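Local coordinates for zona pellucida sperm-binding protein 1,Zona pellucida sperm-binding protein 1 (Gallus gallus, PDB 6GF6), which probably cross-links egg coat filaments through homodimers of its N-terminal ZP-N1 domain, the part described here, at residues 31-36 with 83-88; 10-15 with 102-107. The protein carries 2 engineered substitutions. All coordinates share one frame; numbering follows the deposited sequence.

Contact 1: 31-36 with 83-88; sequences VHFKVL and LRVQLE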
ATOM      1  N   VAL B  31       3.285  13.394  12.732  1.00 44.22           N
ATOM      2  CA  VAL B  31       2.540  12.372  13.455  1.00 42.11           C
ATOM      3  C   VAL B  31       3.301  11.066  13.296  1.00 41.48           C
ATOM      4  O   VAL B  31       3.775  10.749  12.201  1.00 41.63           O
ATOM      5  CB  VAL B  31       1.091  12.238  12.943  1.00 40.71           C
ATOM      6  CG1 VAL B  31       0.348  11.117  13.654  1.00 38.61           C
ATOM      7  CG2 VAL B  31       0.343  13.544  13.121  1.00 44.13           C
ATOM      8  N   HIS B  32       3.494  10.357  14.401  1.00 40.39           N
ATOM      9  CA  HIS B  32       4.040   9.012  14.381  1.00 40.22           C
ATOM     10  C   HIS B  32       2.941   8.025  14.742  1.00 38.94           C
ATOM     11  O   HIS B  32       2.152   8.269  15.663  1.00 37.97           O
ATOM     12  CB  HIS B  32       5.221   8.886  15.348  1.00 45.72           C
ATOM     13  CG  HIS B  32       6.467   9.546  14.853  1.00 50.25           C
ATOM     14  ND1 HIS B  32       7.664   9.485  15.532  1.00 52.67           N
ATOM     15  CD2 HIS B  32       6.705  10.273  13.736  1.00 51.86           C
ATOM     16  CE1 HIS B  32       8.583  10.151  14.856  1.00 53.38           C
ATOM     17  NE2 HIS B  32       8.026  10.638  13.763  1.00 53.21           N
ATOM     18  N   PHE B  33       2.885   6.924  13.997  1.00 35.42           N
ATOM     19  CA  PHE B  33       1.859   5.904  14.157  1.00 34.66           C
ATOM     20  C   PHE B  33       2.457   4.659  14.797  1.00 34.09           C
ATOM     21  O   PHE B  33       3.576   4.255  14.464  1.00 36.93           O
ATOM     22  CB  PHE B  33       1.234   5.533  12.806  1.00 36.84           C
ATOM     23  CG  PHE B  33       0.526   6.671  12.122  1.00 37.88           C
ATOM     24  CD1 PHE B  33       1.227   7.573  11.338  1.00 40.11           C
ATOM     25  CD2 PHE B  33      -0.846   6.828  12.250  1.00 38.21           C
ATOM     26  CE1 PHE B  33       0.575   8.616  10.702  1.00 40.45           C
ATOM     27  CE2 PHE B  33      -1.502   7.868  11.616  1.00 39.35           C
ATOM     28  CZ  PHE B  33      -0.791   8.763  10.842  1.00 40.18           C
ATOM     29  N   LYS B  34       1.707   4.056  15.716  1.00 31.56           N
ATOM     30  CA  LYS B  34       2.079   2.782  16.316  1.00 32.14           C
ATOM     31  C   LYS B  34       0.844   1.900  16.422  1.00 33.26           C
ATOM     32  O   LYS B  34      -0.235   2.373  16.790  1.00 31.11           O
ATOM     33  CB  LYS B  34       2.706   2.955  17.705  1.00 34.71           C
ATOM     34  CG  LYS B  34       4.092   3.584  17.713  1.00 37.09           C
ATOM     35  CD  LYS B  34       4.018   5.092  17.891  1.00 43.26           C
ATOM     36  CE  LYS B  34       5.383   5.677  18.226  1.00 48.44           C
ATOM     37  NZ  LYS B  34       6.365   5.471  17.127  1.00 50.95           N
ATOM     38  N   VAL B  35       1.008   0.624  16.098  1.00 31.42           N
ATOM     39  CA  VAL B  35      -0.063  -0.357  16.215  1.00 36.14           C
ATOM     40  C   VAL B  35      -0.079  -0.903  17.634  1.00 37.77           C
ATOM     41  O   VAL B  35       0.972  -1.208  18.208  1.00 37.68           O
ATOM     42  CB  VAL B  35       0.117  -1.486  15.184  1.00 36.42           C
ATOM     43  CG1 VAL B  35      -0.946  -2.559  15.372  1.00 38.01           C
ATOM     44  CG2 VAL B  35       0.067  -0.926  13.771  1.00 34.97           C
ATOM     45  N   LEU B  36      -1.273  -1.021  18.207  1.00 40.31           N
ATOM     46  CA  LEU B  36      -1.456  -1.502  19.570  1.00 41.37           C
ATOM     47  C   LEU B  36      -2.093  -2.885  19.571  1.00 41.67           C
ATOM     48  O   LEU B  36      -2.982  -3.171  18.762  1.00 42.67           O
ATOM     49  CB  LEU B  36      -2.330  -0.545  20.386  1.00 45.21           C
ATOM     50  CG  LEU B  36      -1.909   0.922  20.409  1.00 50.11           C
ATOM     51  CD1 LEU B  36      -2.934   1.731  21.189  1.00 52.22           C
ATOM     52  CD2 LEU B  36      -0.524   1.081  21.019  1.00 50.72           C
ATOM     53  N   LEU B  83      -8.794  -2.561  14.797  1.00 40.02           N
ATOM     54  CA  LEU B  83      -7.368  -2.270  14.867  1.00 38.84           C
ATOM     55  C   LEU B  83      -7.194  -0.995  15.668  1.00 39.75           C
ATOM     56  O   LEU B  83      -7.778   0.040  15.327  1.00 40.92           O
ATOM     57  CB  LEU B  83      -6.759  -2.106  13.473  1.00 35.79           C
ATOM     58  CG  LEU B  83      -5.252  -1.836  13.439  1.00 36.59           C
ATOM     59  CD1 LEU B  83      -4.469  -3.020  13.966  1.00 34.66           C
ATOM     60  CD2 LEU B  83      -4.803  -1.505  12.039  1.00 30.34           C
ATOM     61  N   ARG B  84      -6.395  -1.074  16.724  1.00 38.22           N
ATOM     62  CA  ARG B  84      -6.121   0.057  17.595  1.00 39.51           C
ATOM     63  C   ARG B  84      -4.765   0.648  17.243  1.00 37.95           C
ATOM     64  O   ARG B  84      -3.775  -0.081  17.122  1.00 41.44           O
ATOM     65  CB  ARG B  84      -6.165  -0.369  19.063  1.00 46.58           C
ATOM     66  CG  ARG B  84      -7.572  -0.697  19.544  1.00 52.94           C
ATOM     67  CD  ARG B  84      -7.628  -1.167  20.993  1.00 59.18           C
ATOM     68  NE  ARG B  84      -6.924  -0.271  21.915  1.00 60.39           N
ATOM     69  CZ  ARG B  84      -5.853  -0.600  22.635  1.00 61.50           C
ATOM     70  NH1 ARG B  84      -5.324  -1.818  22.567  1.00 61.18           N
ATOM     71  NH2 ARG B  84      -5.306   0.300  23.438  1.00 61.77           N
ATOM     72  N   VAL B  85      -4.736   1.962  17.044  1.00 36.01           N
ATOM     73  CA  VAL B  85      -3.547   2.679  16.609  1.00 35.53           C
ATOM     74  C   VAL B  85      -3.351   3.870  17.530  1.00 38.37           C
ATOM     75  O   VAL B  85      -4.322   4.514  17.938  1.00 41.84           O
ATOM     76  CB  VAL B  85      -3.661   3.151  15.144  1.00 35.05           C
ATOM     77  CG1 VAL B  85      -2.416   3.927  14.731  1.00 32.52           C
ATOM     78  CG2 VAL B  85      -3.876   1.968  14.214  1.00 31.11           C
ATOM     79  N   GLN B  86      -2.098   4.162  17.855  1.00 39.95           N
ATOM     80  CA  GLN B  86      -1.741   5.354  18.610  1.00 44.08           C
ATOM     81  C   GLN B  86      -1.117   6.373  17.669  1.00 40.23           C
ATOM     82  O   GLN B  86      -0.249   6.026  16.862  1.00 37.90           O
ATOM     83  CB  GLN B  86      -0.773   5.019  19.746  1.00 54.59           C
ATOM     84  CG  GLN B  86      -0.461   6.201  20.652  1.00 67.16           C
ATOM     85  CD  GLN B  86       0.593   5.880  21.688  1.00 78.52           C
ATOM     86  OE1 GLN B  86       1.255   4.848  21.615  1.00 84.08           O
ATOM     87  NE2 GLN B  86       0.762   6.773  22.654  1.00 85.39           N
ATOM     88  N   LEU B  87      -1.585   7.614  17.753  1.00 41.74           N
ATOM     89  CA  LEU B  87      -1.015   8.735  17.017  1.00 43.68           C
ATOM     90  C   LEU B  87      -0.256   9.609  17.994  1.00 45.64           C
ATOM     91  O   LEU B  87      -0.824  10.059  18.995  1.00 46.48           O
ATOM     92  CB  LEU B  87      -2.092   9.558  16.315  1.00 46.07           C
ATOM     93  CG  LEU B  87      -2.916   8.857  15.246  1.00 48.13           C
ATOM     94  CD1 LEU B  87      -4.001   8.048  15.899  1.00 51.12           C
ATOM     95  CD2 LEU B  87      -3.515   9.881  14.298  1.00 50.23           C
ATOM     96  N   GLU B  88       1.016   9.843  17.710  1.00 45.52           N
ATOM     97  CA  GLU B  88       1.850  10.709  18.531  1.00 46.27           C
ATOM     98  C   GLU B  88       2.137  11.964  17.725  1.00 46.70           C
ATOM     99  O   GLU B  88       2.911  11.928  16.763  1.00 47.55           O
ATOM    100  CB  GLU B  88       3.137  10.007  18.945  1.00 49.84           C
ATOM    101  CG  GLU B  88       2.906   8.877  19.923  1.00 52.07           C
ATOM    102  CD  GLU B  88       4.185   8.373  20.551  1.00 55.70           C
ATOM    103  OE1 GLU B  88       5.267   8.545  19.946  1.00 55.89           O
ATOM    104  OE2 GLU B  88       4.097   7.792  21.651  1.00 62.04           O
TER
HETATM  105  O   HOH W   1      -5.150  -3.450  17.486  1.00 38.01           O
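Phe33 faces Leu87 and Lys34 faces Gln86 where two antiparallel strands, 30-36 and 80-90, run side by side in one sheet of the ZP-N1 domain. Hydrogen-bonded pairs His32 with Glu88 and Lys34 with Gln86 alternate with non-hydrogen-bonded pairs Phe33 with Leu87 and Val35 with Val85. Gln86 N gives Lys34 O a nearly straight bond of 2.8 Å.

Phe33, Val35, Val85 and Leu87 share the inward face. Phe33 lies beside Leu87 and points the same way, CE2 3.9 Å from Leu87 CD2. Val31 CG1 sits over one face of that ring near its rim, while Val85 CG1 meets its edge; beta-branched valines suit such extended backbone.

The other face carries mainly polar chains, with Leu36 among them. Glu88 crosses Lys34 at about a right angle, OE1 3.3 Å from Lys34 CE, yet Lys34 NZ forms its salt bridge with Glu44 and Glu88 OE2 with Arg42. Zinc sites observed for this protein use His32 with Glu88 and Lys34 with Glu88, though no zinc is bound to this chain here. Leu36 lays CD1 over one face of the Arg84 guanidinium, 3.6 Å from NH2, and Arg84 reaches Glu101.

Strand 42-44 flanks 30-36 and strand 96-107 flanks 80-90, while Leu21 and Phe65 of strands 18-24 and 63-68 cover the apolar face.

Contact 2: 10-15 with 102-107; sequences YHYDCG and VQMTCP. Engineered in segment 102-107: Gln103 (natural residue Asn).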
ATOM      1  N   TYR B  10      -8.089  14.174  12.315  1.00 50.31           N
ATOM      2  CA  TYR B  10      -7.895  12.865  11.709  1.00 45.97           C
ATOM      3  C   TYR B  10      -9.239  12.171  11.544  1.00 46.55           C
ATOM      4  O   TYR B  10     -10.233  12.528  12.181  1.00 46.72           O
ATOM      5  CB  TYR B  10      -6.942  11.986  12.532  1.00 45.74           C
ATOM      6  CG  TYR B  10      -7.418  11.696  13.936  1.00 48.33           C
ATOM      7  CD1 TYR B  10      -8.333  10.686  14.187  1.00 49.02           C
ATOM      8  CD2 TYR B  10      -6.926  12.417  15.018  1.00 52.62           C
ATOM      9  CE1 TYR B  10      -8.772  10.420  15.470  1.00 52.22           C
ATOM     10  CE2 TYR B  10      -7.354  12.150  16.307  1.00 56.41           C
ATOM     11  CZ  TYR B  10      -8.275  11.146  16.526  1.00 56.44           C
ATOM     12  OH  TYR B  10      -8.705  10.870  17.806  1.00 59.82           O
ATOM     13  N   HIS B  11      -9.248  11.175  10.663  1.00 42.97           N
ATOM     14  CA  HIS B  11     -10.403  10.320  10.438  1.00 46.26           C
ATOM     15  C   HIS B  11      -9.906   9.063   9.741  1.00 44.31           C
ATOM     16  O   HIS B  11      -8.787   9.024   9.227  1.00 45.78           O
ATOM     17  CB  HIS B  11     -11.458  11.027   9.587  1.00 45.69           C
ATOM     18  CG  HIS B  11     -11.064  11.150   8.149  1.00 44.99           C
ATOM     19  ND1 HIS B  11     -10.270  12.175   7.680  1.00 46.28           N
ATOM     20  CD2 HIS B  11     -11.342  10.369   7.078  1.00 44.17           C
ATOM     21  CE1 HIS B  11     -10.081  12.024   6.381  1.00 43.87           C
ATOM     22  NE2 HIS B  11     -10.722  10.937   5.991  1.00 44.53           N
ATOM     23  N   TYR B  12     -10.761   8.043   9.695  1.00 39.71           N
ATOM     24  CA  TYR B  12     -10.420   6.802   9.013  1.00 39.42           C
ATOM     25  C   TYR B  12     -11.574   6.327   8.136  1.00 38.82           C
ATOM     26  O   TYR B  12     -12.739   6.677   8.343  1.00 39.20           O
ATOM     27  CB  TYR B  12     -10.011   5.697  10.004  1.00 35.96           C
ATOM     28  CG  TYR B  12     -11.117   5.123  10.857  1.00 37.90           C
ATOM     29  CD1 TYR B  12     -11.445   5.688  12.081  1.00 39.41           C
ATOM     30  CD2 TYR B  12     -11.815   3.993  10.449  1.00 37.51           C
ATOM     31  CE1 TYR B  12     -12.452   5.158  12.866  1.00 42.36           C
ATOM     32  CE2 TYR B  12     -12.824   3.452  11.231  1.00 37.58           C
ATOM     33  CZ  TYR B  12     -13.135   4.042  12.441  1.00 42.66           C
ATOM     34  OH  TYR B  12     -14.127   3.513  13.234  1.00 41.47           O
ATOM     35  N   ASP B  13     -11.213   5.542   7.122  1.00 36.74           N
ATOM     36  CA  ASP B  13     -12.152   5.008   6.149  1.00 37.20           C
ATOM     37  C   ASP B  13     -12.103   3.486   6.171  1.00 36.04           C
ATOM     38  O   ASP B  13     -11.023   2.890   6.268  1.00 34.71           O
ATOM     39  CB  ASP B  13     -11.818   5.504   4.732  1.00 37.54           C
ATOM     40  CG  ASP B  13     -11.879   7.016   4.609  1.00 49.70           C
ATOM     41  OD1 ASP B  13     -12.820   7.617   5.163  1.00 50.48           O
ATOM     42  OD2 ASP B  13     -10.968   7.609   3.988  1.00 49.98           O
ATOM     43  N   CYS B  14     -13.275   2.863   6.102  1.00 36.80           N
ATOM     44  CA  CYS B  14     -13.385   1.418   5.952  1.00 36.19           C
ATOM     45  C   CYS B  14     -13.581   1.104   4.476  1.00 36.27           C
ATOM     46  O   CYS B  14     -14.583   1.510   3.889  1.00 37.54           O
ATOM     47  CB  CYS B  14     -14.551   0.862   6.767  1.00 42.00           C
ATOM     48  SG  CYS B  14     -14.380   1.066   8.546  1.00 41.49           S
ATOM     49  N   GLY B  15     -12.644   0.357   3.893  1.00 35.11           N
ATOM     50  CA  GLY B  15     -12.757  -0.086   2.521  1.00 35.25           C
ATOM     51  C   GLY B  15     -13.214  -1.531   2.432  1.00 35.28           C
ATOM     52  O   GLY B  15     -13.629  -2.150   3.413  1.00 35.50           O
ATOM     53  N   VAL B 102      -6.924   5.533  18.693  1.00 48.92           N
ATOM     54  CA  VAL B 102      -8.055   5.362  17.791  1.00 50.09           C
ATOM     55  C   VAL B 102      -8.321   3.878  17.627  1.00 48.00           C
ATOM     56  O   VAL B 102      -7.398   3.103  17.351  1.00 45.91           O
ATOM     57  CB  VAL B 102      -7.790   5.997  16.413  1.00 54.45           C
ATOM     58  CG1 VAL B 102      -9.034   5.908  15.534  1.00 56.43           C
ATOM     59  CG2 VAL B 102      -7.348   7.434  16.556  1.00 58.01           C
ATOM     60  N   GLN B 103      -9.588   3.496  17.742  1.00 47.91           N
ATOM     61  CA  GLN B 103     -10.031   2.133  17.489  1.00 50.23           C
ATOM     62  C   GLN B 103     -10.764   2.145  16.155  1.00 45.21           C
ATOM     63  O   GLN B 103     -11.900   2.617  16.069  1.00 48.98           O
ATOM     64  CB  GLN B 103     -10.926   1.631  18.622  1.00 57.28           C
ATOM     65  CG  GLN B 103     -11.141   0.124  18.614  1.00 64.75           C
ATOM     66  CD  GLN B 103     -12.065  -0.356  19.726  1.00 73.55           C
ATOM     67  OE1 GLN B 103     -11.735  -1.285  20.465  1.00 78.40           O
ATOM     68  NE2 GLN B 103     -13.230   0.269  19.840  1.00 76.63           N
ATOM     69  N   MET B 104     -10.114   1.627  15.120  1.00 40.26           N
ATOM     70  CA  MET B 104     -10.722   1.550  13.802  1.00 39.72           C
ATOM     71  C   MET B 104     -11.600   0.308  13.755  1.00 41.33           C
ATOM     72  O   MET B 104     -11.103  -0.821  13.858  1.00 42.29           O
ATOM     73  CB  MET B 104      -9.648   1.530  12.716  1.00 41.05           C
ATOM     74  CG  MET B 104      -8.761   2.774  12.714  1.00 43.47           C
ATOM     75  SD  MET B 104      -7.218   2.592  11.784  1.00 52.26           S
ATOM     76  CE  MET B 104      -7.786   2.669  10.097  1.00 46.46           C
ATOM     77  N   THR B 105     -12.903   0.519  13.606  1.00 38.45           N
ATOM     78  CA  THR B 105     -13.892  -0.548  13.594  1.00 40.98           C
ATOM     79  C   THR B 105     -14.542  -0.574  12.219  1.00 39.08           C
ATOM     80  O   THR B 105     -15.085   0.438  11.765  1.00 40.61           O
ATOM     81  CB  THR B 105     -14.935  -0.334  14.694  1.00 45.78           C
ATOM     82  OG1 THR B 105     -14.277  -0.251  15.962  1.00 48.21           O
ATOM     83  CG2 THR B 105     -15.925  -1.477  14.729  1.00 46.57           C
ATOM     84  N   CYS B 106     -14.456  -1.717  11.550  1.00 38.62           N
ATOM     85  CA  CYS B 106     -14.950  -1.837  10.191  1.00 40.08           C
ATOM     86  C   CYS B 106     -15.778  -3.106  10.067  1.00 41.58           C
ATOM     87  O   CYS B 106     -15.499  -4.101  10.748  1.00 41.29           O
ATOM     88  CB  CYS B 106     -13.802  -1.850   9.170  1.00 40.67           C
ATOM     89  SG  CYS B 106     -12.928  -0.260   9.069  1.00 40.63           S
ATOM     90  N   PRO B 107     -16.830  -3.087   9.254  1.00 45.66           N
ATOM     91  CA  PRO B 107     -17.723  -4.244   9.197  1.00 49.92           C
ATOM     92  C   PRO B 107     -17.027  -5.462   8.617  1.00 50.61           C
ATOM     93  O   PRO B 107     -16.123  -5.360   7.786  1.00 48.43           O
ATOM     94  CB  PRO B 107     -18.863  -3.763   8.292  1.00 49.29           C
ATOM     95  CG  PRO B 107     -18.250  -2.716   7.445  1.00 48.52           C
ATOM     96  CD  PRO B 107     -17.223  -2.038   8.297  1.00 46.74           C
TER
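Tyr12 lays one face of its ring against Met104, the two chains lying alongside and running opposite ways. Met104 CG stands 4.0 Å from the Tyr12 ring centroid and 17° off the ring normal, a CH-pi contact. Met104 SD sits obliquely 5.3 Å from the Tyr12 ring centroid, a Met-aromatic contact, and the bent end of the chain brings Met104 CE back to 3.8 Å from Tyr12 CB. A flexible thioether suits this place because it can follow the ring's outline. Tyr12 has CG between its backbone N and carbonyl carbon (chi1 71°), which sets CG on the side of segment 102-107. Tyr12 OH accepts a long but straight hydrogen bond from Thr105 N at 3.3 Å, so the phenol serves both as an apolar plate and as a polar tip. An alanine in place of Tyr12 would probably leave Thr105 N without this acceptor and open a gap beside Met104 CG.

The strands belong to the two sheets of an Ig-like beta sandwich and run roughly parallel, with side chains rather than backbone bonds bridging them. The disulfide between Cys14 SG and Cys106 SG staples the sheets, its sulfurs 2.0 Å apart and its SG-SG torsion -81°, close to the relaxed right angle. Cys106 SG also lies at the edge of the Tyr12 ring, near its plane, and Tyr69 touches both cysteines.

Toward the other end, Val102 CG2 approaches the Tyr10 ring obliquely, 3.5 Å from Tyr10 CE1, and Leu87 backs this compact, branched valine. His11 and Asp13 point away from strand 102-107; together they belong to a zinc site observed for this protein, with no metal bound here, and Asp13 packs on Phe39 of the second subunit.

From the N terminus the chain first lays down strand 9-14, whose residues 10-15 wait for their partner until strand 96-107 near the end of the domain. Contact 2 therefore closes a long loop of 86 residues. Within that loop, residues 31-36 meet 83-88 to close the shorter loop of contact 1, so the two contacts nest and do not cross. Contact 1 joins neighbours within one sheet; contact 2 ties that sheet to the one containing 9-14 and 18-24. Strands 80-90 and 96-107, consecutive in the chain, carry one into the other: Leu83 and Val85 pair through their backbones with Met104 and Val102.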